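Vacuolar aminopeptidase 1 (Saccharomyces cerevisiae, PDB 5JGF) removes N-terminal amino acids, preferably neutral or hydrophobic ones, from peptides in the yeast vacuole as a zinc-dependent dodecameric enzyme and is the major cargo of the cytoplasm-to-vacuole targeting pathway. Local coordinates at the interface of chains A and B and the interface of chains A and C. Numbering follows the deposited sequence. Chains: chain A/B/C, Vacuolar aminopeptidase 1.

Contact 1: the interface of chains A and B. Residues chain A 108, 111, 113, 164, 185, 187; chain B 255, 351-352, 435.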
loop_
_atom_site.group_PDB
_atom_site.type_symbol
_atom_site.label_atom_id
_atom_site.label_comp_id
_atom_site.label_asym_id
_atom_site.label_seq_id
_atom_site.Cartn_x
_atom_site.Cartn_y
_atom_site.Cartn_z
ATOM N N ALA A 108 27.043 -8.400 -30.748
ATOM C CA ALA A 108 25.803 -8.965 -30.229
ATOM C C ALA A 108 24.902 -9.229 -31.424
ATOM O O ALA A 108 24.334 -8.299 -31.994
ATOM C CB ALA A 108 25.146 -7.984 -29.273
ATOM N N TYR A 111 25.877 -7.090 -34.225
ATOM C CA TYR A 111 25.987 -5.654 -33.983
ATOM C C TYR A 111 27.239 -5.257 -33.221
ATOM O O TYR A 111 27.597 -5.884 -32.226
ATOM C CB TYR A 111 24.783 -5.158 -33.185
ATOM C CG TYR A 111 23.520 -4.964 -33.985
ATOM C CD1 TYR A 111 23.264 -3.756 -34.635
ATOM C CD2 TYR A 111 22.555 -5.969 -34.052
ATOM C CE1 TYR A 111 22.071 -3.549 -35.325
ATOM C CE2 TYR A 111 21.361 -5.774 -34.739
ATOM C CZ TYR A 111 21.125 -4.562 -35.368
ATOM O OH TYR A 111 19.927 -4.350 -36.008
ATOM N N ARG A 113 29.120 -2.613 -30.855
ATOM C CA ARG A 113 28.762 -1.619 -29.851
ATOM C C ARG A 113 30.017 -1.237 -29.086
ATOM O O ARG A 113 30.989 -1.990 -29.074
ATOM C CB ARG A 113 27.736 -2.190 -28.862
ATOM C CG ARG A 113 26.361 -2.478 -29.456
ATOM C CD ARG A 113 25.411 -3.018 -28.388
ATOM N NE ARG A 113 25.880 -4.278 -27.815
ATOM C CZ ARG A 113 25.309 -4.890 -26.780
ATOM N NH1 ARG A 113 24.240 -4.360 -26.196
ATOM N NH2 ARG A 113 25.813 -6.025 -26.318
ATOM N N PRO A 164 19.953 3.478 -30.011
ATOM C CA PRO A 164 18.597 3.178 -30.477
ATOM C C PRO A 164 17.488 2.966 -29.459
ATOM O O PRO A 164 17.567 2.078 -28.612
ATOM C CB PRO A 164 18.814 1.940 -31.336
ATOM C CG PRO A 164 19.812 1.184 -30.521
ATOM C CD PRO A 164 20.803 2.274 -30.088
ATOM N N ILE A 185 23.311 1.865 -24.770
ATOM C CA ILE A 185 24.626 1.547 -25.322
ATOM C C ILE A 185 24.693 1.945 -26.798
ATOM O O ILE A 185 23.825 1.577 -27.590
ATOM C CB ILE A 185 24.918 0.034 -25.184
ATOM C CG1 ILE A 185 24.744 -0.397 -23.722
ATOM C CG2 ILE A 185 26.338 -0.273 -25.654
ATOM C CD1 ILE A 185 24.828 -1.908 -23.503
ATOM N N VAL A 187 25.412 1.947 -30.632
ATOM C CA VAL A 187 25.597 0.931 -31.659
ATOM C C VAL A 187 26.489 1.615 -32.687
ATOM O O VAL A 187 26.160 2.695 -33.178
ATOM C CB VAL A 187 24.252 0.535 -32.302
ATOM C CG1 VAL A 187 24.488 -0.355 -33.515
ATOM C CG2 VAL A 187 23.397 -0.191 -31.276
ATOM N N PHE B 255 24.753 1.979 -41.622
ATOM C CA PHE B 255 23.403 2.463 -41.340
ATOM C C PHE B 255 22.964 3.723 -42.060
ATOM O O PHE B 255 23.774 4.487 -42.581
ATOM C CB PHE B 255 23.228 2.731 -39.841
ATOM C CG PHE B 255 23.566 1.567 -38.966
ATOM C CD1 PHE B 255 24.753 1.550 -38.244
ATOM C CD2 PHE B 255 22.697 0.488 -38.857
ATOM C CE1 PHE B 255 25.069 0.474 -37.421
ATOM C CE2 PHE B 255 23.005 -0.590 -38.039
ATOM C CZ PHE B 255 24.193 -0.596 -37.320
ATOM N N PRO B 351 20.107 -4.815 -30.216
ATOM C CA PRO B 351 21.000 -5.496 -29.273
ATOM C C PRO B 351 20.913 -5.086 -27.810
ATOM O O PRO B 351 21.350 -5.834 -26.934
ATOM C CB PRO B 351 22.385 -5.244 -29.870
ATOM C CG PRO B 351 22.235 -3.899 -30.492
ATOM C CD PRO B 351 20.885 -4.004 -31.173
ATOM N N ASN B 352 20.349 -3.914 -27.541
ATOM C CA ASN B 352 20.241 -3.437 -26.168
ATOM C C ASN B 352 18.981 -3.921 -25.453
ATOM O O ASN B 352 18.826 -3.707 -24.250
ATOM C CB ASN B 352 20.315 -1.909 -26.135
ATOM C CG ASN B 352 21.629 -1.388 -26.689
ATOM O OD1 ASN B 352 22.627 -2.102 -26.690
ATOM N ND2 ASN B 352 21.639 -0.143 -27.149
ATOM N N LEU B 435 15.213 0.040 -37.023
ATOM C CA LEU B 435 15.356 0.208 -35.583
ATOM C C LEU B 435 14.526 1.427 -35.206
ATOM O O LEU B 435 14.213 2.263 -36.055
ATOM C CB LEU B 435 16.814 0.499 -35.207
ATOM C CG LEU B 435 17.864 -0.612 -35.211
ATOM C CD1 LEU B 435 19.257 0.009 -35.089
ATOM C CD2 LEU B 435 17.599 -1.568 -34.057
HETATM O O HOH W 1 19.488 1.688 -26.818
HETATM O O HOH W 2 22.577 -6.176 -24.430
#
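The amide nitrogen ND2 of B:Asn352 is held by the backbone O of A:Ile185 and by water 1, which bridges to the backbone O of A:Pro164, at a two-fold interface of this M18-family metalloaminopeptidase. The direct bond from ND2 of B:Asn352 to the carbonyl O of A:Ile185 measures 2.8 Å; it lies in the carbonyl plane, on a lone pair. The second N-H of ND2 is the one that points to the water. On the other branch of the same amide, OD1 of B:Asn352 accepts from the guanidinium NH1 of A:Arg113, also at 2.8 Å. This donor approaches nearly end-on, at a C=O...N angle of 159°, and the guanidinium and amide planes lie 28° apart. With both branches engaged, the amide is fixed in rotation. NH1 of A:Arg113 also meets water 2, shared with the backbone O of B:Pro351.

The apolar part of the contact centres on the ring of B:Pro351. Its CD sits over the face of the A:Tyr111 ring, 3.9 Å from the centroid, a CH-pi contact. Its CB touches CB of A:Ala108, and its CG meets CD of A:Arg113 and CG2 of A:Val187. The other methyl of A:Val187, CG1, anti to the backbone N (chi1 171°), meets the ring tip CZ of B:Phe255 at 3.8 Å.

Contact 2: the interface of chains A and C. Residues chain A 382, 384, 424-426, 467; chain C 47, 66, 137, 305.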
loop_
_atom_site.group_PDB
_atom_site.type_symbol
_atom_site.label_atom_id
_atom_site.label_comp_id
_atom_site.label_asym_id
_atom_site.label_seq_id
_atom_site.Cartn_x
_atom_site.Cartn_y
_atom_site.Cartn_z
ATOM N N ASP A 382 26.121 39.211 -4.485
ATOM C CA ASP A 382 25.708 39.939 -3.284
ATOM C C ASP A 382 25.113 41.298 -3.657
ATOM O O ASP A 382 25.040 41.644 -4.837
ATOM C CB ASP A 382 26.883 40.115 -2.311
ATOM C CG ASP A 382 28.044 40.890 -2.911
ATOM O OD1 ASP A 382 27.903 41.434 -4.027
ATOM O OD2 ASP A 382 29.106 40.956 -2.254
ATOM N N VAL A 384 26.262 44.397 -3.257
ATOM C CA VAL A 384 27.189 45.322 -3.902
ATOM C C VAL A 384 27.451 44.887 -5.342
ATOM O O VAL A 384 27.474 45.716 -6.255
ATOM C CB VAL A 384 28.527 45.399 -3.143
ATOM C CG1 VAL A 384 29.543 46.184 -3.958
ATOM C CG2 VAL A 384 28.316 46.070 -1.793
ATOM N N GLY A 424 38.775 35.486 -2.086
ATOM C CA GLY A 424 38.362 36.489 -1.124
ATOM C C GLY A 424 37.802 37.695 -1.867
ATOM O O GLY A 424 37.405 38.689 -1.258
ATOM N N ALA A 425 37.757 37.599 -3.193
ATOM C CA ALA A 425 37.256 38.682 -4.036
ATOM C C ALA A 425 35.749 38.630 -4.261
ATOM O O ALA A 425 35.165 37.554 -4.378
ATOM C CB ALA A 425 37.972 38.662 -5.386
ATOM N N ARG A 426 35.122 39.801 -4.314
ATOM C CA ARG A 426 33.690 39.873 -4.562
ATOM C C ARG A 426 33.426 39.225 -5.921
ATOM O O ARG A 426 34.036 39.591 -6.932
ATOM C CB ARG A 426 33.220 41.330 -4.555
ATOM C CG ARG A 426 31.772 41.514 -4.986
ATOM C CD ARG A 426 31.226 42.878 -4.577
ATOM N NE ARG A 426 30.832 42.930 -3.169
ATOM C CZ ARG A 426 31.401 43.710 -2.254
ATOM N NH1 ARG A 426 30.966 43.689 -1.003
ATOM N NH2 ARG A 426 32.406 44.510 -2.583
ATOM N N TYR A 467 33.597 50.229 -9.939
ATOM C CA TYR A 467 33.871 49.715 -8.607
ATOM C C TYR A 467 34.483 50.803 -7.726
ATOM O O TYR A 467 34.317 50.784 -6.504
ATOM C CB TYR A 467 34.793 48.494 -8.687
ATOM C CG TYR A 467 34.772 47.610 -7.454
ATOM C CD1 TYR A 467 33.602 47.442 -6.706
ATOM C CD2 TYR A 467 35.906 46.900 -7.064
ATOM C CE1 TYR A 467 33.566 46.585 -5.601
ATOM C CE2 TYR A 467 35.879 46.042 -5.967
ATOM C CZ TYR A 467 34.707 45.889 -5.242
ATOM O OH TYR A 467 34.685 45.032 -4.165
ATOM N N LYS C 47 41.187 46.698 1.515
ATOM C CA LYS C 47 41.597 47.143 0.191
ATOM C C LYS C 47 42.914 47.907 0.152
ATOM O O LYS C 47 43.355 48.323 -0.915
ATOM C CB LYS C 47 40.484 47.978 -0.441
ATOM C CG LYS C 47 39.240 47.163 -0.792
ATOM C CD LYS C 47 38.182 48.000 -1.504
ATOM C CE LYS C 47 37.002 47.134 -1.938
ATOM N NZ LYS C 47 36.414 46.401 -0.781
ATOM N N ASN C 66 32.974 42.755 3.340
ATOM C CA ASN C 66 31.571 42.688 2.930
ATOM C C ASN C 66 30.604 43.294 3.948
ATOM O O ASN C 66 29.390 43.222 3.768
ATOM C CB ASN C 66 31.186 41.223 2.677
ATOM C CG ASN C 66 29.951 41.080 1.805
ATOM O OD1 ASN C 66 29.958 41.470 0.638
ATOM N ND2 ASN C 66 28.885 40.516 2.367
ATOM N N ARG C 137 20.823 46.539 5.063
ATOM C CA ARG C 137 21.659 47.476 4.325
ATOM C C ARG C 137 21.030 48.078 3.077
ATOM O O ARG C 137 20.467 47.373 2.235
ATOM C CB ARG C 137 22.967 46.790 3.935
ATOM C CG ARG C 137 24.004 47.715 3.324
ATOM C CD ARG C 137 25.232 46.926 2.900
ATOM N NE ARG C 137 26.375 47.788 2.630
ATOM C CZ ARG C 137 27.565 47.347 2.235
ATOM N NH1 ARG C 137 27.771 46.050 2.060
ATOM N NH2 ARG C 137 28.554 48.204 2.024
ATOM N N ARG C 305 33.035 34.321 0.176
ATOM C CA ARG C 305 34.221 35.072 0.567
ATOM C C ARG C 305 34.113 35.627 1.985
ATOM O O ARG C 305 35.129 35.883 2.626
ATOM C CB ARG C 305 34.490 36.208 -0.420
ATOM C CG ARG C 305 33.546 37.376 -0.304
ATOM C CD ARG C 305 33.931 38.461 -1.287
ATOM N NE ARG C 305 33.262 39.714 -0.972
ATOM C CZ ARG C 305 33.897 40.842 -0.676
ATOM N NH1 ARG C 305 35.222 40.875 -0.662
ATOM N NH2 ARG C 305 33.205 41.933 -0.382
HETATM O O HOH W 3 30.626 38.858 -1.342
#
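Two arginines from opposite subunits, A:Arg426 and C:Arg305, meet with their guanidinium planes turned 67° apart. The CZ of C:Arg305 lies over one face of the A:Arg426 guanidinium, while CB of A:Val384 covers the opposite face toward its rim. In return, CB of A:Arg426 lies over the centre of the C:Arg305 guanidinium. A:Arg426 NH1 and C:Arg305 NH2 are 2.9 Å apart; both can only donate, making this a close approach of like-charged groups and not a hydrogen bond, probably eased by the acceptors around them.

A:Arg426 is held at its edge from within its own chain. NE forms a salt bridge with the carboxylate OD2 of A:Asp382 at 2.8 Å, on the syn lone pair, and NH2 donates to the phenol OH of A:Tyr467. Across the interface its NH1 reaches the amide OD1 of C:Asn66 at 2.9 Å, from 27° outside the guanidinium plane, a bent bond of 135° at the hydrogen. The same OD1 of C:Asn66 clashes with OD2 of A:Asp382, acceptor against acceptor at 3.1 Å, and the setting of this amide is doubtful to that extent.

The chain of C:Arg305, extended from CG to NE, carries its head along the backbone of A:Gly424 and A:Ala425. There NH1 bonds the O of A:Gly424 at 3.1 Å, in the guanidinium plane. NE binds water 3. The carboxylate of A:Asp382, linked to C:Arg305 by this water, may help balance the two positive charges. By holding the start of strand 426-431 of chain A against chain C, the patch helps to join subunits of the homododecamer.

Contact 3: the interface of chains A and C. Residues chain A 358, 406-408; chain C 179-182.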
loop_
_atom_site.group_PDB
_atom_site.type_symbol
_atom_site.label_atom_id
_atom_site.label_comp_id
_atom_site.label_asym_id
_atom_site.label_seq_id
_atom_site.Cartn_x
_atom_site.Cartn_y
_atom_site.Cartn_z
ATOM N N LEU A 358 10.106 31.747 -10.949
ATOM C CA LEU A 358 9.728 32.782 -9.991
ATOM C C LEU A 358 9.322 34.092 -10.656
ATOM O O LEU A 358 10.108 34.701 -11.381
ATOM C CB LEU A 358 10.893 33.031 -9.030
ATOM C CG LEU A 358 10.730 34.130 -7.978
ATOM C CD1 LEU A 358 9.588 33.781 -7.031
ATOM C CD2 LEU A 358 12.038 34.273 -7.203
ATOM N N LYS A 406 12.192 29.632 -7.142
ATOM C CA LYS A 406 11.043 29.845 -6.269
ATOM C C LYS A 406 11.457 29.211 -4.945
ATOM O O LYS A 406 12.302 28.310 -4.933
ATOM C CB LYS A 406 9.811 29.143 -6.855
ATOM C CG LYS A 406 9.334 29.759 -8.166
ATOM C CD LYS A 406 8.131 29.022 -8.750
ATOM C CE LYS A 406 6.896 29.144 -7.871
ATOM N NZ LYS A 406 5.704 28.543 -8.545
ATOM N N ASN A 407 10.879 29.670 -3.837
ATOM C CA ASN A 407 11.229 29.130 -2.525
ATOM C C ASN A 407 10.994 27.631 -2.395
ATOM O O ASN A 407 11.668 26.976 -1.595
ATOM C CB ASN A 407 10.457 29.853 -1.416
ATOM C CG ASN A 407 10.775 31.332 -1.338
ATOM O OD1 ASN A 407 11.725 31.827 -1.956
ATOM N ND2 ASN A 407 9.975 32.049 -0.551
ATOM N N ASN A 408 10.066 27.083 -3.180
ATOM C CA ASN A 408 9.751 25.655 -3.112
ATOM C C ASN A 408 10.388 24.870 -4.251
ATOM O O ASN A 408 9.953 23.752 -4.553
ATOM C CB ASN A 408 8.221 25.447 -3.146
ATOM C CG ASN A 408 7.575 26.036 -4.392
ATOM O OD1 ASN A 408 8.263 26.511 -5.302
ATOM N ND2 ASN A 408 6.245 26.013 -4.438
ATOM N N ASP C 179 3.903 25.434 2.226
ATOM C CA ASP C 179 4.747 25.755 1.082
ATOM C C ASP C 179 5.409 27.104 1.338
ATOM O O ASP C 179 4.729 28.100 1.599
ATOM C CB ASP C 179 3.894 25.821 -0.185
ATOM C CG ASP C 179 4.729 25.998 -1.437
ATOM O OD1 ASP C 179 4.897 25.013 -2.188
ATOM O OD2 ASP C 179 5.219 27.122 -1.665
ATOM N N LYS C 180 6.733 27.146 1.254
ATOM C CA LYS C 180 7.456 28.385 1.525
ATOM C C LYS C 180 7.341 29.479 0.458
ATOM O O LYS C 180 7.693 30.634 0.707
ATOM C CB LYS C 180 8.936 28.079 1.788
ATOM C CG LYS C 180 9.196 27.194 3.002
ATOM C CD LYS C 180 10.664 27.197 3.375
ATOM C CE LYS C 180 11.522 26.618 2.266
ATOM N NZ LYS C 180 11.230 25.183 2.008
ATOM N N GLU C 181 6.871 29.122 -0.730
ATOM C CA GLU C 181 6.714 30.106 -1.801
ATOM C C GLU C 181 5.281 30.637 -1.882
ATOM O O GLU C 181 5.063 31.840 -2.044
ATOM C CB GLU C 181 7.106 29.488 -3.150
ATOM C CG GLU C 181 6.877 30.376 -4.373
ATOM C CD GLU C 181 7.699 31.652 -4.343
ATOM O OE1 GLU C 181 8.822 31.625 -3.798
ATOM O OE2 GLU C 181 7.230 32.681 -4.881
ATOM N N ASP C 182 4.302 29.748 -1.741
ATOM C CA ASP C 182 2.901 30.145 -1.858
ATOM C C ASP C 182 2.088 30.368 -0.589
ATOM O O ASP C 182 1.070 31.062 -0.627
ATOM C CB ASP C 182 2.140 29.131 -2.725
ATOM C CG ASP C 182 2.714 29.011 -4.119
ATOM O OD1 ASP C 182 3.110 30.048 -4.687
ATOM O OD2 ASP C 182 2.755 27.883 -4.651
HETATM O O HOH W 4 3.979 30.384 -7.027
HETATM O O HOH W 5 4.454 27.096 -6.566
#
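Direct hydrogen bonds join A:Asn407 and A:Asn408 of one subunit of this M18-family aminopeptidase to loop 179-182 of another. The backbone N of A:Asn407 donates to the carboxylate OE1 of C:Glu181 at 2.8 Å, nearly straight at 171° but from the anti side and tilted out of the carboxylate plane. A turn about CB-CG of C:Glu181 (chi2 62°) brings OE1 back to this N. From the same asparagine, ND2 reaches the backbone O of C:Lys180 at 3.0 Å, coming from above the carbonyl plane. The amide ND2 of A:Asn408 donates to OD1 of C:Asp179 at 2.8 Å on the syn lone pair, with amide and carboxylate planes almost perpendicular (89°).

Within chain C, the other oxygen of that carboxylate, OD2, caps the turn in Asx fashion: the backbone N atoms of C:Glu181 and C:Asp182 reach it from opposite faces, which probably fixes the carboxylate with OD1 toward A:Asn408.

Water links form a third group. The ammonium NZ of A:Lys406 binds waters 4 and 5, which meet OD1 and OD2 of C:Asp182 respectively; water 5 also bonds ND2 of A:Asn408.

In van der Waals contacts, CG of C:Glu181 lies against CE of A:Lys406 at 3.7 Å. Its CB meets CG of A:Asn408, and CD1 of A:Leu358 flanks its carboxylate.

Chain A meets chain B through contact 1 and chain C through contacts 2 and 3. The C-alpha centres of contacts 1 and 2 lie about 54 Å apart and those of contacts 1 and 3 about 44 Å, while contacts 2 and 3 are separated by about 28 Å along one interface. No residue number recurs between the contacts. Contact 1 belongs to a two-fold interface and therefore has a twin with the chains exchanged; the A-C interface is not an exact two-fold. Using both interface types on every subunit is consistent with closing a tetrahedral homododecamer.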